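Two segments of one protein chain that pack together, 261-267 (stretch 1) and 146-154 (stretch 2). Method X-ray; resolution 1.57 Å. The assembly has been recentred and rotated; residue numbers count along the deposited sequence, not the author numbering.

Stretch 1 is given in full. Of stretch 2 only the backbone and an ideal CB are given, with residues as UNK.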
# COMPACT_ATOMS: atom_id res chain seq x y z
N SER A 261 -5.02 13.91 -6.93
CA SER A 261 -4.94 12.68 -6.20
C SER A 261 -4.54 11.48 -7.03
O SER A 261 -4.53 11.55 -8.30
CB SER A 261 -6.28 12.42 -5.54
OG SER A 261 -7.21 12.33 -6.58
N LEU A 262 -4.24 10.36 -6.37
CA LEU A 262 -4.02 9.14 -7.07
C LEU A 262 -4.64 8.10 -6.16
O LEU A 262 -4.60 8.22 -4.94
CB LEU A 262 -2.55 8.93 -7.43
CG LEU A 262 -1.63 8.28 -6.38
CD1 LEU A 262 -0.33 7.82 -7.02
CD2 LEU A 262 -1.34 9.25 -5.24
N SER A 263 -5.24 7.06 -6.75
CA SER A 263 -5.83 6.07 -5.91
C SER A 263 -5.84 4.70 -6.51
O SER A 263 -5.49 4.53 -7.68
CB SER A 263 -7.27 6.46 -5.60
OG SER A 263 -8.07 6.44 -6.76
N VAL A 264 -6.26 3.73 -5.70
CA VAL A 264 -6.40 2.34 -6.13
C VAL A 264 -7.61 1.73 -5.45
O VAL A 264 -7.92 1.99 -4.28
CB VAL A 264 -5.13 1.50 -5.84
CG1 VAL A 264 -4.89 1.38 -4.35
CG2 VAL A 264 -5.24 0.12 -6.50
N GLU A 265 -8.26 0.94 -6.23
CA GLU A 265 -9.40 0.19 -5.74
C GLU A 265 -9.03 -1.30 -5.82
O GLU A 265 -8.73 -1.84 -6.89
CB GLU A 265 -10.67 0.44 -6.62
CG GLU A 265 -11.90 -0.29 -6.13
CD GLU A 265 -13.11 -0.20 -7.11
OE1 GLU A 265 -13.84 0.82 -7.05
OE2 GLU A 265 -13.32 -1.16 -7.91
N ILE A 266 -8.98 -1.95 -4.66
CA ILE A 266 -8.63 -3.37 -4.46
C ILE A 266 -9.86 -4.26 -4.22
O ILE A 266 -10.75 -3.90 -3.44
CB ILE A 266 -7.64 -3.50 -3.27
CG1 ILE A 266 -6.65 -2.33 -3.26
CG2 ILE A 266 -6.89 -4.83 -3.36
CD1 ILE A 266 -5.44 -2.57 -2.40
N SER A 267 -9.90 -5.43 -4.87
CA SER A 267 -11.04 -6.32 -4.69
C SER A 267 -10.56 -7.74 -4.97
O SER A 267 -9.46 -7.95 -5.54
CB SER A 267 -12.13 -5.94 -5.70
OG SER A 267 -11.56 -6.14 -6.95
N UNK A 146 6.20 13.60 -6.29
CA UNK A 146 5.96 12.22 -6.67
C UNK A 146 5.21 11.54 -5.54
O UNK A 146 5.30 11.95 -4.39
CB UNK A 146 7.27 11.49 -6.98
N UNK A 147 4.45 10.49 -5.86
CA UNK A 147 3.82 9.73 -4.80
C UNK A 147 3.62 8.33 -5.27
O UNK A 147 3.60 8.01 -6.50
CB UNK A 147 2.49 10.35 -4.37
N UNK A 148 3.44 7.41 -4.36
CA UNK A 148 3.17 6.03 -4.72
C UNK A 148 2.50 5.37 -3.55
O UNK A 148 2.83 5.63 -2.39
CB UNK A 148 4.45 5.29 -5.12
N UNK A 149 1.56 4.49 -3.84
CA UNK A 149 0.87 3.63 -2.93
C UNK A 149 1.59 2.31 -3.10
O UNK A 149 1.33 1.58 -4.05
CB UNK A 149 -0.63 3.55 -3.20
N UNK A 150 2.48 2.00 -2.21
CA UNK A 150 3.37 0.86 -2.38
C UNK A 150 2.82 -0.46 -1.84
O UNK A 150 3.36 -1.08 -0.92
CB UNK A 150 4.71 1.16 -1.70
N UNK A 151 1.73 -0.83 -2.45
CA UNK A 151 0.91 -1.94 -1.91
C UNK A 151 1.62 -3.32 -1.91
O UNK A 151 2.10 -3.79 -2.94
CB UNK A 151 -0.38 -2.05 -2.73
N UNK A 152 1.62 -3.90 -0.71
CA UNK A 152 2.15 -5.27 -0.54
C UNK A 152 1.00 -6.21 -0.46
O UNK A 152 0.21 -6.24 0.53
CB UNK A 152 3.03 -5.40 0.70
N UNK A 153 0.90 -7.02 -1.53
CA UNK A 153 -0.23 -7.98 -1.58
C UNK A 153 0.21 -9.34 -1.01
O UNK A 153 1.37 -9.73 -1.12
CB UNK A 153 -0.74 -8.15 -3.01
N UNK A 154 -0.69 -9.93 -0.23
CA UNK A 154 -0.46 -11.18 0.46
C UNK A 154 -0.81 -12.34 -0.54
O UNK A 154 -1.96 -12.42 -1.02
CB UNK A 154 -1.29 -11.25 1.74

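Stretch 1 is a strand whose side chains alternate: L262, V264 and I266 have their CA-to-CB bonds directed toward stretch 2, while S263 points away. The early part of stretch 2 is also a strand and runs nearly parallel to it, at 12°, with the axes 7.9 Å apart at their closest. No hydrogen bond crosses that gap, so side chains must fill it, and the surface offered to them is hydrocarbon.

At position 146 the ideal CB finds nothing of stretch 1 within 5.5 Å, so this contact places little restriction on the residue. It is Q146, whose amide is hydrogen-bonded elsewhere in the structure.

Position 147 points toward stretch 1, and its ideal CB already lies 4.1 Å from L262 CD2. That methyl leaves little room straight ahead, which favours a small apolar residue, although a longer chain able to turn aside cannot be excluded. The residue is A147. Its CB packs 4.1 Å from L262 CD2, while its backbone O lies 4.0 Å from L262 CD1, so the leucine covers both side chain and backbone here.

Position 148 points away, as strand alternation requires, and stretch 1 says little about its identity. It is A148.

Position 149 points toward stretch 1 again, but with more space: the ideal CB is 4.9 Å from V264 CG1, the nearest feature in a hydrophobic surface formed with L262. A medium-sized apolar chain would suit, with leucine, isoleucine or methionine all plausible; a charge would find no partner among these methyls. The residue is L149, with chi1 m and chi2 t. Its CD1 reaches between the two aliphatic neighbours, 4.0 Å from V264 CG1 and 4.4 Å from L262 CG, and touches the strand itself at 3.9 Å from S263 CA.

Position 150 is out of reach, with phi/psi of -88/62, and the contact does not select its side chain. It is H150.

Position 151 turns back toward stretch 1, its ideal CB 5.1 Å from I266 CD1. A modest side chain with a methyl could close this distance, so valine, threonine or isoleucine would fit. The deposited T151, with chi1 m, places CG2 4.0 Å from I266 CD1. Its backbone N also makes a weak hydrogen bond to L149 O at 2.9 Å, which ties the chain locally where it bends.

Position 152 lies beyond the reach of stretch 1 and could hold many residues. It is Y152, whose hydroxyl is hydrogen-bonded elsewhere.

Position 153 points toward stretch 1, yet its ideal CB has no neighbour there within 5.5 Å. Contact therefore demands length, and I266 calls for something apolar: phenylalanine, methionine or leucine are candidates. F153 spans the gap. With chi1 m, its ring brings CE1 to 3.8 Å from I266 CG2, and that methyl sits at the ring edge, near its plane.

Position 154 is again out of reach, leaving a polar residue free to seek partners elsewhere, as N154 does through ND2.

Stretch 2 (146-154) QAALHTYFN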
# COMPACT_ATOMS: atom_id res chain seq x y z
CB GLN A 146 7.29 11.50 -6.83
CG GLN A 146 8.25 12.10 -7.87
CD GLN A 146 9.57 11.33 -7.86
OE1 GLN A 146 10.33 11.42 -6.86
NE2 GLN A 146 9.92 10.69 -8.98
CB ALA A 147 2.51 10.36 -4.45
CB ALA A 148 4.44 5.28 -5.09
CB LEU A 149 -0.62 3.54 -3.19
CG LEU A 149 -1.27 4.87 -3.56
CD1 LEU A 149 -2.68 4.65 -4.11
CD2 LEU A 149 -1.31 5.80 -2.36
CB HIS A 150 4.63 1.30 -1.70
CG HIS A 150 5.89 0.46 -1.91
ND1 HIS A 150 5.96 -0.86 -1.61
CD2 HIS A 150 7.11 0.84 -2.36
CE1 HIS A 150 7.20 -1.28 -1.82
NE2 HIS A 150 7.89 -0.26 -2.26
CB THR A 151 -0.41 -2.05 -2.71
OG1 THR A 151 -0.99 -0.73 -2.85
CG2 THR A 151 -1.49 -3.04 -1.97
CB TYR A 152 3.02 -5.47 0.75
CG TYR A 152 4.26 -4.72 0.88
CD1 TYR A 152 4.31 -3.34 1.11
CD2 TYR A 152 5.46 -5.42 0.95
CE1 TYR A 152 5.56 -2.65 1.26
CE2 TYR A 152 6.67 -4.76 1.09
CZ TYR A 152 6.73 -3.41 1.28
OH TYR A 152 7.95 -2.79 1.47
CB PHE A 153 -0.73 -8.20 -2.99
CG PHE A 153 -1.31 -6.99 -3.57
CD1 PHE A 153 -2.59 -6.62 -3.25
CD2 PHE A 153 -0.54 -6.21 -4.40
CE1 PHE A 153 -3.13 -5.41 -3.79
CE2 PHE A 153 -1.01 -5.07 -4.89
CZ PHE A 153 -2.36 -4.66 -4.65
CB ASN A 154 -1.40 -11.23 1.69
CG ASN A 154 -1.14 -12.44 2.64
OD1 ASN A 154 -0.01 -12.85 2.87
ND2 ASN A 154 -2.22 -12.93 3.25
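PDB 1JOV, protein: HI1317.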